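Local coordinates for protein 2-dehydropantoate 2-reductase (Geobacter metallireducens, PDB 3HN2) that probably catalyses the NADPH-dependent reduction of 2-dehydropantoate (ketopantoate) to (R)-pantoate, a step of pantothenate biosynthesis, at residues C129-E134 against H139-G144; I191-L196 against Q202-I207; L196-Q201 against T297-A302; P257-D262 against R267-A272. One frame throughout, in Å; residues are numbered along the deposited sequence.

Contact 1 (C129-E134 against H139-G144); sequences CSNRGE and HHLGAG
Leu141 and Asn131 meet at about a right angle, with CD1 of the leucine 3.5 Å from the amide oxygen OD1 of Asn131. The asparagine carries its amide there by placing CG between its own backbone N and carbonyl carbon (chi1 74°). The root of the leucine has a second neighbour, as Leu141 CB lies 4.2 Å from Cys129 CB. Beside this apolar touch runs a backbone bond, Leu141 N to Cys129 O at 2.9 Å. The return bond runs from Cys129 N to Gly142 O at 3.3 Å. Leu141 and Gly142 therefore both face Cys129, a classic beta bulge that fits one extra residue into an antiparallel pair. Further along, the pairing fades: Ser130 CB lies 3.3 Å from His139 O, and the bond from His139 N to Asn131 O is weak. Within its own segment, His140 donates from NE2 to Ala143 O (2.9 Å). The contact sits where strand 121-129 leaves the large sheet and strand 142-150 re-enters it. Strand 137-140 meanwhile pairs with strand 44-48, His140 stacks on Tyr16 of helix 14-23, and Ala143 packs on Asp250 of the second subunit.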
loop_
_atom_site.group_PDB
_atom_site.type_symbol
_atom_site.label_atom_id
_atom_site.label_comp_id
_atom_site.label_asym_id
_atom_site.label_seq_id
_atom_site.Cartn_x
_atom_site.Cartn_y
_atom_site.Cartn_z
ATOM N N CYS A 129 -10.748 2.173 -1.600
ATOM C CA CYS A 129 -11.065 1.519 -0.328
ATOM C C CYS A 129 -12.242 2.249 0.310
ATOM O O CYS A 129 -12.091 3.374 0.792
ATOM C CB CYS A 129 -9.867 1.541 0.627
ATOM S SG CYS A 129 -8.324 0.907 -0.045
ATOM N N SER A 130 -13.413 1.614 0.304
ATOM C CA SER A 130 -14.631 2.251 0.804
ATOM C C SER A 130 -15.692 1.270 1.285
ATOM O O SER A 130 -16.277 0.539 0.485
ATOM C CB SER A 130 -15.239 3.174 -0.264
ATOM O OG SER A 130 -15.642 2.444 -1.409
ATOM N N ASN A 131 -15.924 1.249 2.593
ATOM C CA ASN A 131 -17.148 0.670 3.131
ATOM C C ASN A 131 -18.163 1.798 3.298
ATOM O O ASN A 131 -17.789 2.937 3.560
ATOM C CB ASN A 131 -16.900 -0.109 4.440
ATOM C CG ASN A 131 -16.634 0.795 5.645
ATOM O OD1 ASN A 131 -15.487 1.119 5.952
ATOM N ND2 ASN A 131 -17.699 1.187 6.341
ATOM N N ARG A 132 -19.441 1.494 3.116
ATOM C CA ARG A 132 -20.486 2.502 3.270
ATOM C C ARG A 132 -21.385 2.142 4.445
ATOM O O ARG A 132 -21.060 1.251 5.233
ATOM C CB ARG A 132 -21.310 2.614 1.980
ATOM C CG ARG A 132 -21.965 1.306 1.532
ATOM C CD ARG A 132 -22.694 1.466 0.208
ATOM N NE ARG A 132 -24.018 2.069 0.360
ATOM C CZ ARG A 132 -25.161 1.387 0.378
ATOM N NH1 ARG A 132 -25.159 0.064 0.256
ATOM N NH2 ARG A 132 -26.312 2.028 0.520
ATOM N N GLY A 133 -22.498 2.856 4.581
ATOM C CA GLY A 133 -23.650 2.288 5.262
ATOM C C GLY A 133 -24.146 2.824 6.584
ATOM O O GLY A 133 -24.126 2.116 7.586
ATOM N N GLU A 134 -24.587 4.075 6.579
ATOM C CA GLU A 134 -25.597 4.550 7.513
ATOM C C GLU A 134 -26.464 5.454 6.653
ATOM O O GLU A 134 -26.239 6.665 6.631
ATOM C CB GLU A 134 -25.003 5.326 8.696
ATOM C CG GLU A 134 -24.236 4.506 9.744
ATOM C CD GLU A 134 -25.063 3.399 10.393
ATOM O OE1 GLU A 134 -26.245 3.635 10.729
ATOM O OE2 GLU A 134 -24.519 2.289 10.580
ATOM N N HIS A 139 -18.035 6.367 3.439
ATOM C CA HIS A 139 -16.722 6.390 4.089
ATOM C C HIS A 139 -15.625 6.063 3.080
ATOM O O HIS A 139 -15.689 5.040 2.402
ATOM C CB HIS A 139 -16.665 5.420 5.276
ATOM C CG HIS A 139 -17.521 5.823 6.437
ATOM N ND1 HIS A 139 -18.894 5.911 6.359
ATOM C CD2 HIS A 139 -17.198 6.143 7.713
ATOM C CE1 HIS A 139 -19.379 6.280 7.530
ATOM N NE2 HIS A 139 -18.371 6.425 8.370
ATOM N N HIS A 140 -14.636 6.948 2.980
ATOM C CA HIS A 140 -13.506 6.780 2.067
ATOM C C HIS A 140 -12.228 6.573 2.867
ATOM O O HIS A 140 -11.725 7.499 3.507
ATOM C CB HIS A 140 -13.394 7.992 1.135
ATOM C CG HIS A 140 -12.054 8.149 0.479
ATOM N ND1 HIS A 140 -11.249 9.248 0.689
ATOM C CD2 HIS A 140 -11.378 7.346 -0.377
ATOM C CE1 HIS A 140 -10.139 9.120 -0.015
ATOM N NE2 HIS A 140 -10.192 7.974 -0.670
ATOM N N LEU A 141 -11.709 5.349 2.823
ATOM C CA LEU A 141 -10.597 4.943 3.686
ATOM C C LEU A 141 -9.225 5.073 3.028
ATOM O O LEU A 141 -8.201 5.063 3.717
ATOM C CB LEU A 141 -10.804 3.510 4.201
ATOM C CG LEU A 141 -12.167 3.113 4.786
ATOM C CD1 LEU A 141 -12.148 1.648 5.213
ATOM C CD2 LEU A 141 -12.592 4.017 5.949
ATOM N N GLY A 142 -9.210 5.190 1.702
ATOM C CA GLY A 142 -7.963 5.307 0.950
ATOM C C GLY A 142 -8.130 5.316 -0.557
ATOM O O GLY A 142 -9.202 4.994 -1.074
ATOM N N ALA A 143 -7.051 5.697 -1.244
ATOM C CA ALA A 143 -6.941 5.681 -2.708
ATOM C C ALA A 143 -8.070 6.437 -3.419
ATOM O O ALA A 143 -8.520 7.473 -2.931
ATOM C CB ALA A 143 -6.799 4.240 -3.224
ATOM N N GLY A 144 -8.521 5.927 -4.562
ATOM C CA GLY A 144 -9.631 6.533 -5.287
ATOM C C GLY A 144 -9.295 6.823 -6.733
ATOM O O GLY A 144 -10.132 7.340 -7.474
#

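Contact 2 (I191-L196 against Q202-I207); sequences IPFNGL and QPVNLI
Phe193 and Leu196, near the end of the long helix 179-200, pack on Val204 and Ile207 of the short helix 204-207, a wholly apolar and buried contact in the C-terminal part of the chain. It is a compact example of a helix folding back on its predecessor: on each side the touching residues are three apart, so both pairs lie on one face of their helix. Ile207 is the common member. Its CG2 methyl, set anti to the backbone N, approaches Phe193 CE2 (4.1 Å) and Leu196 CD2 (4.0 Å), while its other branch brings CG1 to Leu196 CB at 3.9 Å. Ile207 and Phe193 slide past each other in opposite directions. Val204 instead crosses the phenylalanine at about a right angle, with CG1 3.9 Å from Phe193 CD2. The two aliphatic residues thus share neighbouring atoms of one ring side, CD2 and CE2, and both approach the ring obliquely. Trp189 stacks on the same ring, and Met221 of helix 211-229 also touches Phe193. Pro203 is the N-cap residue of the short helix. Asn205, turned from the contact, gives ND2 to Asn50 OD1 of the second subunit, so the short helix has one face in the core and another at the subunit interface. With carbon meeting carbon throughout, the chemistry implies cohesion by shape and by burial of hydrophobic surface.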
loop_
_atom_site.group_PDB
_atom_site.type_symbol
_atom_site.label_atom_id
_atom_site.label_comp_id
_atom_site.label_asym_id
_atom_site.label_seq_id
_atom_site.Cartn_x
_atom_site.Cartn_y
_atom_site.Cartn_z
ATOM N N ILE A 191 -8.742 -11.165 -7.913
ATOM C CA ILE A 191 -9.053 -12.588 -7.855
ATOM C C ILE A 191 -8.487 -13.276 -6.592
ATOM O O ILE A 191 -9.284 -13.825 -5.829
ATOM C CB ILE A 191 -8.806 -13.319 -9.208
ATOM C CG1 ILE A 191 -9.876 -12.876 -10.224
ATOM C CG2 ILE A 191 -8.838 -14.828 -9.032
ATOM C CD1 ILE A 191 -9.737 -13.465 -11.619
ATOM N N PRO A 192 -7.146 -13.227 -6.346
ATOM C CA PRO A 192 -6.666 -13.817 -5.074
ATOM C C PRO A 192 -7.266 -13.182 -3.826
ATOM O O PRO A 192 -7.684 -13.894 -2.928
ATOM C CB PRO A 192 -5.147 -13.584 -5.108
ATOM C CG PRO A 192 -4.949 -12.503 -6.119
ATOM C CD PRO A 192 -6.017 -12.704 -7.140
ATOM N N PHE A 193 -7.385 -11.864 -3.812
ATOM C CA PHE A 193 -7.752 -11.162 -2.592
ATOM C C PHE A 193 -9.250 -11.027 -2.333
ATOM O O PHE A 193 -9.699 -11.372 -1.245
ATOM C CB PHE A 193 -6.969 -9.858 -2.478
ATOM C CG PHE A 193 -5.489 -10.080 -2.343
ATOM C CD1 PHE A 193 -4.646 -9.937 -3.438
ATOM C CD2 PHE A 193 -4.941 -10.493 -1.124
ATOM C CE1 PHE A 193 -3.273 -10.163 -3.321
ATOM C CE2 PHE A 193 -3.568 -10.722 -1.000
ATOM C CZ PHE A 193 -2.733 -10.561 -2.095
ATOM N N ASN A 194 -10.041 -10.583 -3.309
ATOM C CA ASN A 194 -11.502 -10.661 -3.128
ATOM C C ASN A 194 -12.028 -12.104 -3.063
ATOM O O ASN A 194 -13.111 -12.344 -2.533
ATOM C CB ASN A 194 -12.268 -9.845 -4.171
ATOM C CG ASN A 194 -12.172 -8.357 -3.927
ATOM O OD1 ASN A 194 -11.092 -7.773 -3.999
ATOM N ND2 ASN A 194 -13.307 -7.732 -3.643
ATOM N N GLY A 195 -11.243 -13.053 -3.573
ATOM C CA GLY A 195 -11.552 -14.481 -3.450
ATOM C C GLY A 195 -11.270 -15.112 -2.093
ATOM O O GLY A 195 -12.186 -15.610 -1.437
ATOM N N LEU A 196 -10.003 -15.096 -1.682
ATOM C CA LEU A 196 -9.537 -15.790 -0.467
ATOM C C LEU A 196 -10.116 -15.212 0.810
ATOM O O LEU A 196 -10.607 -15.949 1.658
ATOM C CB LEU A 196 -8.006 -15.767 -0.389
ATOM C CG LEU A 196 -7.139 -16.921 -0.912
ATOM C CD1 LEU A 196 -7.830 -17.823 -1.927
ATOM C CD2 LEU A 196 -5.835 -16.374 -1.473
ATOM N N GLN A 202 -11.097 -13.628 6.427
ATOM C CA GLN A 202 -9.945 -12.996 7.067
ATOM C C GLN A 202 -9.473 -11.814 6.224
ATOM O O GLN A 202 -9.606 -11.851 5.010
ATOM C CB GLN A 202 -8.800 -13.999 7.191
ATOM C CG GLN A 202 -9.079 -15.192 8.082
ATOM C CD GLN A 202 -8.198 -16.374 7.743
ATOM O OE1 GLN A 202 -7.162 -16.222 7.097
ATOM N NE2 GLN A 202 -8.605 -17.559 8.171
ATOM N N PRO A 203 -8.914 -10.762 6.857
ATOM C CA PRO A 203 -8.328 -9.655 6.079
ATOM C C PRO A 203 -7.034 -10.035 5.335
ATOM O O PRO A 203 -6.476 -11.113 5.568
ATOM C CB PRO A 203 -8.041 -8.596 7.144
ATOM C CG PRO A 203 -7.858 -9.373 8.401
ATOM C CD PRO A 203 -8.815 -10.521 8.310
ATOM N N VAL A 204 -6.566 -9.141 4.461
ATOM C CA VAL A 204 -5.452 -9.431 3.536
ATOM C C VAL A 204 -4.101 -9.750 4.204
ATOM O O VAL A 204 -3.337 -10.566 3.687
ATOM C CB VAL A 204 -5.274 -8.332 2.426
ATOM C CG1 VAL A 204 -6.516 -8.218 1.574
ATOM C CG2 VAL A 204 -4.931 -6.969 3.017
ATOM N N ASN A 205 -3.827 -9.129 5.350
ATOM C CA ASN A 205 -2.556 -9.324 6.069
ATOM C C ASN A 205 -2.297 -10.755 6.528
ATOM O O ASN A 205 -1.150 -11.193 6.579
ATOM C CB ASN A 205 -2.455 -8.380 7.266
ATOM C CG ASN A 205 -3.552 -8.607 8.287
ATOM O OD1 ASN A 205 -4.697 -8.210 8.089
ATOM N ND2 ASN A 205 -3.201 -9.245 9.393
ATOM N N LEU A 206 -3.371 -11.469 6.853
ATOM C CA LEU A 206 -3.300 -12.862 7.262
ATOM C C LEU A 206 -2.992 -13.789 6.091
ATOM O O LEU A 206 -2.089 -14.626 6.197
ATOM C CB LEU A 206 -4.596 -13.278 7.964
ATOM C CG LEU A 206 -4.942 -12.555 9.273
ATOM C CD1 LEU A 206 -6.198 -13.149 9.889
ATOM C CD2 LEU A 206 -3.787 -12.603 10.266
ATOM N N ILE A 207 -3.732 -13.627 4.982
ATOM C CA ILE A 207 -3.484 -14.343 3.714
ATOM C C ILE A 207 -2.023 -14.189 3.297
ATOM O O ILE A 207 -1.385 -15.154 2.880
ATOM C CB ILE A 207 -4.431 -13.852 2.553
ATOM C CG1 ILE A 207 -5.806 -14.522 2.630
ATOM C CG2 ILE A 207 -3.845 -14.165 1.160
ATOM C CD1 ILE A 207 -6.815 -13.808 3.504
#

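Contact 3 (L196-Q201 against T297-A302); sequences LCALLQ and TLLEQA
Leu199 and Leu299 form the nearest backbone pair, their CA atoms 6.0 Å apart, where the short segments of helix 196-200 and helix 297-302 pass with axes 9.8 Å from each other and N-to-C directions 37° apart. Each leucine sends its side chain to a different place on the opposing helix. Leu299, with CG anti to the backbone N (chi1 -151°), lays its CD1 methyl on the helix surface at Leu199, 3.7 Å from Leu199 N and 3.8 Å from Leu199 CB. The same methyl reaches Ala198 CB at 4.1 Å. In the other direction Leu199 extends CD1 toward the residue before Leu299, meeting Leu298 O at 3.9 Å and Leu298 CB at 4.2 Å. Leu299 is also touched by Met259 of helix 258-264 and by Ile271 and Phe275 of helix 271-284, which makes it a junction between helices. The carbonyl oxygens of Ala198 and Leu199 are held by Arg263. Leucine methyls against aliphatic carbons and backbone, with no polar pair between the two helices, imply a junction that owes its fit to side-chain shape, while polar bonds to the end of helix 179-200 come from a third helix.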
loop_
_atom_site.group_PDB
_atom_site.type_symbol
_atom_site.label_atom_id
_atom_site.label_comp_id
_atom_site.label_asym_id
_atom_site.label_seq_id
_atom_site.Cartn_x
_atom_site.Cartn_y
_atom_site.Cartn_z
ATOM N N LEU A 196 -10.003 -15.096 -1.682
ATOM C CA LEU A 196 -9.537 -15.790 -0.467
ATOM C C LEU A 196 -10.116 -15.212 0.810
ATOM O O LEU A 196 -10.607 -15.949 1.658
ATOM C CB LEU A 196 -8.006 -15.767 -0.389
ATOM C CG LEU A 196 -7.139 -16.921 -0.912
ATOM C CD1 LEU A 196 -7.830 -17.823 -1.927
ATOM C CD2 LEU A 196 -5.835 -16.374 -1.473
ATOM N N CYS A 197 -10.064 -13.886 0.920
ATOM C CA CYS A 197 -10.585 -13.142 2.065
ATOM C C CYS A 197 -12.059 -13.381 2.350
ATOM O O CYS A 197 -12.449 -13.509 3.505
ATOM C CB CYS A 197 -10.356 -11.645 1.867
ATOM S SG CYS A 197 -8.636 -11.215 1.639
ATOM N N ALA A 198 -12.874 -13.416 1.299
ATOM C CA ALA A 198 -14.302 -13.665 1.444
ATOM C C ALA A 198 -14.560 -15.109 1.878
ATOM O O ALA A 198 -15.414 -15.368 2.730
ATOM C CB ALA A 198 -15.026 -13.349 0.143
ATOM N N LEU A 199 -13.796 -16.033 1.300
ATOM C CA LEU A 199 -13.896 -17.462 1.605
ATOM C C LEU A 199 -13.437 -17.815 3.028
ATOM O O LEU A 199 -14.147 -18.499 3.756
ATOM C CB LEU A 199 -13.073 -18.244 0.588
ATOM C CG LEU A 199 -12.855 -19.731 0.780
ATOM C CD1 LEU A 199 -14.121 -20.568 0.729
ATOM C CD2 LEU A 199 -11.798 -20.209 -0.212
ATOM N N LEU A 200 -12.251 -17.343 3.405
ATOM C CA LEU A 200 -11.675 -17.625 4.714
ATOM C C LEU A 200 -12.231 -16.709 5.798
ATOM O O LEU A 200 -12.047 -16.976 6.985
ATOM C CB LEU A 200 -10.146 -17.485 4.662
ATOM C CG LEU A 200 -9.340 -18.574 3.946
ATOM C CD1 LEU A 200 -7.983 -18.048 3.521
ATOM C CD2 LEU A 200 -9.190 -19.824 4.811
ATOM N N GLN A 201 -12.940 -15.658 5.373
ATOM C CA GLN A 201 -13.347 -14.515 6.217
ATOM C C GLN A 201 -12.218 -13.924 7.081
ATOM O O GLN A 201 -12.359 -13.748 8.292
ATOM C CB GLN A 201 -14.673 -14.734 6.983
ATOM C CG GLN A 201 -15.266 -16.139 6.944
ATOM C CD GLN A 201 -16.768 -16.155 7.116
ATOM O OE1 GLN A 201 -17.488 -15.364 6.500
ATOM N NE2 GLN A 201 -17.255 -17.070 7.947
ATOM N N THR A 297 -15.639 -21.809 -7.534
ATOM C CA THR A 297 -16.547 -22.859 -7.088
ATOM C C THR A 297 -16.702 -22.917 -5.561
ATOM O O THR A 297 -17.831 -22.913 -5.059
ATOM C CB THR A 297 -16.104 -24.242 -7.587
ATOM O OG1 THR A 297 -15.543 -24.134 -8.897
ATOM C CG2 THR A 297 -17.278 -25.180 -7.629
ATOM N N LEU A 298 -15.581 -22.968 -4.832
ATOM C CA LEU A 298 -15.617 -22.958 -3.362
ATOM C C LEU A 298 -16.327 -21.712 -2.866
ATOM O O LEU A 298 -16.884 -21.691 -1.761
ATOM C CB LEU A 298 -14.202 -22.958 -2.760
ATOM C CG LEU A 298 -13.392 -24.245 -2.772
ATOM C CD1 LEU A 298 -11.940 -23.910 -2.506
ATOM C CD2 LEU A 298 -13.923 -25.241 -1.751
ATOM N N LEU A 299 -16.300 -20.665 -3.685
ATOM C CA LEU A 299 -16.862 -19.414 -3.236
ATOM C C LEU A 299 -18.377 -19.388 -3.426
ATOM O O LEU A 299 -19.088 -18.789 -2.624
ATOM C CB LEU A 299 -16.130 -18.255 -3.887
ATOM C CG LEU A 299 -15.993 -16.895 -3.202
ATOM C CD1 LEU A 299 -15.828 -16.941 -1.684
ATOM C CD2 LEU A 299 -14.803 -16.257 -3.851
ATOM N N GLU A 300 -18.876 -20.077 -4.454
ATOM C CA GLU A 300 -20.322 -20.247 -4.593
ATOM C C GLU A 300 -20.877 -21.386 -3.708
ATOM O O GLU A 300 -22.071 -21.398 -3.394
ATOM C CB GLU A 300 -20.767 -20.330 -6.069
ATOM C CG GLU A 300 -20.091 -21.397 -6.928
ATOM C CD GLU A 300 -19.646 -20.890 -8.306
ATOM O OE1 GLU A 300 -19.854 -19.697 -8.624
ATOM O OE2 GLU A 300 -19.064 -21.689 -9.073
ATOM N N GLN A 301 -20.010 -22.309 -3.283
ATOM C CA GLN A 301 -20.376 -23.331 -2.282
ATOM C C GLN A 301 -20.649 -22.739 -0.908
ATOM O O GLN A 301 -21.569 -23.167 -0.218
ATOM C CB GLN A 301 -19.286 -24.393 -2.126
ATOM C CG GLN A 301 -19.562 -25.716 -2.827
ATOM C CD GLN A 301 -20.880 -26.371 -2.422
ATOM O OE1 GLN A 301 -21.157 -26.562 -1.241
ATOM N NE2 GLN A 301 -21.689 -26.728 -3.413
ATOM N N ALA A 302 -19.831 -21.769 -0.511
ATOM C CA ALA A 302 -19.941 -21.159 0.809
ATOM C C ALA A 302 -21.119 -20.194 0.896
ATOM O O ALA A 302 -21.660 -19.973 1.980
ATOM C CB ALA A 302 -18.641 -20.454 1.183
#

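Contact 4 (P257-D262 against R267-A272); sequences PSMEID and RPLEIA
Met259, one residue into helix 258-264, makes the first touch with 267-272. Its chain bends at the last torsion (chi3 60°), and the terminal methyl CE thereby reaches Leu269 CD1 at 3.6 Å and Ile271 CD1 at 3.9 Å, crossing both side chains at about a right angle. Leu269 uses its two branches separately: while CD1 meets that methyl, CD2 lies 3.6 Å from Met259 O and so rests on the helix backbone. Glu260 and Ile261 then turn their ends elsewhere, the first packing on Cys197 of helix 179-200. One turn after Met259 comes Asp262, whose CB is 3.6 Å from Leu269 CD2, so a single methyl bridges successive turns. Asp262 also holds Arg267 at two points. Its carbonyl O accepts Arg267 N at 2.9 Å, and its carboxylate forms a salt bridge, Arg267 NH2 to Asp262 OD1 at 2.9 Å. That oxygen is met nearly along its C-O axis and lies in the guanidinium plane, yet the two planes stand 76° apart, so the contact is single-pronged. The arginine is poorly ordered, and its NH2 has a second partner in Glu265. Backbone bond and salt bridge together close the short loop from Asp262 to Arg267, which includes the end of helix 258-264. The chemistry is therefore divided between a methionine-leucine-isoleucine patch, whose Met259 and Ile271 also touch Leu299 of helix 290-302, and a polar end where disorder and sharing with Glu265 probably leave the salt bridge less fixed in position.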
loop_
_atom_site.group_PDB
_atom_site.type_symbol
_atom_site.label_atom_id
_atom_site.label_comp_id
_atom_site.label_asym_id
_atom_site.label_seq_id
_atom_site.Cartn_x
_atom_site.Cartn_y
_atom_site.Cartn_z
ATOM N N PRO A 257 -11.398 -6.559 1.864
ATOM C CA PRO A 257 -11.893 -6.269 0.515
ATOM C C PRO A 257 -13.410 -6.256 0.414
ATOM O O PRO A 257 -14.092 -6.768 1.299
ATOM C CB PRO A 257 -11.345 -7.436 -0.316
ATOM C CG PRO A 257 -10.179 -7.910 0.428
ATOM C CD PRO A 257 -10.531 -7.747 1.869
ATOM N N SER A 258 -13.916 -5.687 -0.679
ATOM C CA SER A 258 -15.353 -5.487 -0.892
ATOM C C SER A 258 -16.185 -6.758 -0.773
ATOM O O SER A 258 -17.254 -6.736 -0.164
ATOM C CB SER A 258 -15.600 -4.822 -2.246
ATOM O OG SER A 258 -15.028 -5.580 -3.300
ATOM N N MET A 259 -15.675 -7.858 -1.330
ATOM C CA MET A 259 -16.365 -9.151 -1.328
ATOM C C MET A 259 -16.513 -9.771 0.059
ATOM O O MET A 259 -17.528 -10.411 0.345
ATOM C CB MET A 259 -15.656 -10.143 -2.247
ATOM C CG MET A 259 -16.226 -10.237 -3.653
ATOM S SD MET A 259 -15.712 -11.759 -4.483
ATOM C CE MET A 259 -16.399 -12.953 -3.375
ATOM N N GLU A 260 -15.497 -9.588 0.902
ATOM C CA GLU A 260 -15.527 -10.064 2.282
ATOM C C GLU A 260 -16.571 -9.293 3.097
ATOM O O GLU A 260 -17.311 -9.883 3.889
ATOM C CB GLU A 260 -14.137 -9.945 2.921
ATOM C CG GLU A 260 -14.069 -10.432 4.374
ATOM C CD GLU A 260 -12.678 -10.367 4.987
ATOM O OE1 GLU A 260 -11.741 -9.845 4.342
ATOM O OE2 GLU A 260 -12.528 -10.841 6.134
ATOM N N ILE A 261 -16.622 -7.979 2.882
ATOM C CA ILE A 261 -17.598 -7.095 3.529
ATOM C C ILE A 261 -19.024 -7.498 3.143
ATOM O O ILE A 261 -19.904 -7.584 4.002
ATOM C CB ILE A 261 -17.329 -5.592 3.186
ATOM C CG1 ILE A 261 -15.924 -5.154 3.636
ATOM C CG2 ILE A 261 -18.410 -4.672 3.778
ATOM C CD1 ILE A 261 -15.635 -5.310 5.132
ATOM N N ASP A 262 -19.226 -7.775 1.857
ATOM C CA ASP A 262 -20.509 -8.253 1.344
ATOM C C ASP A 262 -20.919 -9.606 1.943
ATOM O O ASP A 262 -22.103 -9.843 2.199
ATOM C CB ASP A 262 -20.470 -8.343 -0.185
ATOM C CG ASP A 262 -20.396 -6.980 -0.858
ATOM O OD1 ASP A 262 -21.060 -6.031 -0.389
ATOM O OD2 ASP A 262 -19.681 -6.863 -1.877
ATOM N N ARG A 267 -24.996 -10.002 1.868
ATOM C CA ARG A 267 -25.517 -9.612 0.560
ATOM C C ARG A 267 -24.781 -10.401 -0.534
ATOM O O ARG A 267 -23.673 -10.893 -0.283
ATOM C CB ARG A 267 -25.436 -8.087 0.364
ATOM C CG ARG A 267 -24.150 -7.556 -0.245
ATOM C CD ARG A 267 -24.403 -6.303 -1.088
ATOM N NE ARG A 267 -25.107 -5.252 -0.351
ATOM C CZ ARG A 267 -24.519 -4.339 0.422
ATOM N NH1 ARG A 267 -25.257 -3.429 1.044
ATOM N NH2 ARG A 267 -23.201 -4.330 0.578
ATOM N N PRO A 268 -25.398 -10.554 -1.731
ATOM C CA PRO A 268 -24.805 -11.384 -2.790
ATOM C C PRO A 268 -23.436 -10.915 -3.291
ATOM O O PRO A 268 -23.072 -9.748 -3.125
ATOM C CB PRO A 268 -25.842 -11.317 -3.920
ATOM C CG PRO A 268 -26.644 -10.112 -3.641
ATOM C CD PRO A 268 -26.694 -9.994 -2.159
ATOM N N LEU A 269 -22.695 -11.837 -3.899
ATOM C CA LEU A 269 -21.322 -11.580 -4.313
ATOM C C LEU A 269 -21.190 -11.486 -5.829
ATOM O O LEU A 269 -21.984 -12.071 -6.571
ATOM C CB LEU A 269 -20.388 -12.659 -3.762
ATOM C CG LEU A 269 -20.502 -12.987 -2.265
ATOM C CD1 LEU A 269 -19.504 -14.056 -1.866
ATOM C CD2 LEU A 269 -20.315 -11.761 -1.394
ATOM N N GLU A 270 -20.177 -10.748 -6.276
ATOM C CA GLU A 270 -19.929 -10.534 -7.696
ATOM C C GLU A 270 -19.052 -11.637 -8.309
ATOM O O GLU A 270 -18.062 -11.342 -8.985
ATOM C CB GLU A 270 -19.286 -9.160 -7.920
ATOM C CG GLU A 270 -19.981 -7.980 -7.234
ATOM C CD GLU A 270 -19.451 -6.627 -7.713
ATOM O OE1 GLU A 270 -19.801 -6.209 -8.843
ATOM O OE2 GLU A 270 -18.692 -5.977 -6.960
ATOM N N ILE A 271 -19.419 -12.901 -8.075
ATOM C CA ILE A 271 -18.658 -14.054 -8.574
ATOM C C ILE A 271 -18.651 -14.086 -10.097
ATOM O O ILE A 271 -17.605 -14.315 -10.707
ATOM C CB ILE A 271 -19.228 -15.409 -8.054
ATOM C CG1 ILE A 271 -19.372 -15.415 -6.529
ATOM C CG2 ILE A 271 -18.390 -16.605 -8.555
ATOM C CD1 ILE A 271 -18.058 -15.491 -5.768
ATOM N N ALA A 272 -19.817 -13.839 -10.699
ATOM C CA ALA A 272 -19.995 -13.924 -12.152
ATOM C C ALA A 272 -18.978 -13.072 -12.909
ATOM O O ALA A 272 -18.200 -13.600 -13.709
ATOM C CB ALA A 272 -21.412 -13.562 -12.533
#

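In the fold
Along the chain, contact 1 comes first, closing the short excursion between strands 121-129 and 142-150 within the Rossmann-type region. Helix 179-200 then enters the C-terminal helical part and serves two contacts. Contact 2 closes the turn to helix 204-207, whereas contact 3 spans 95 residues to reach the last helix; their segments alternate, and they share Leu196. Contact 4, another short closure, is nested inside the loop closed by contact 3, which it touches through Ile271 and Leu299. Contacts 2, 3 and 4 thus form a cluster, their centres 10 to 12 Å apart. Contact 1 stands apart from contacts 2 and 3 but meets contact 4, where Arg132 and Arg267 approach each other across the two regions.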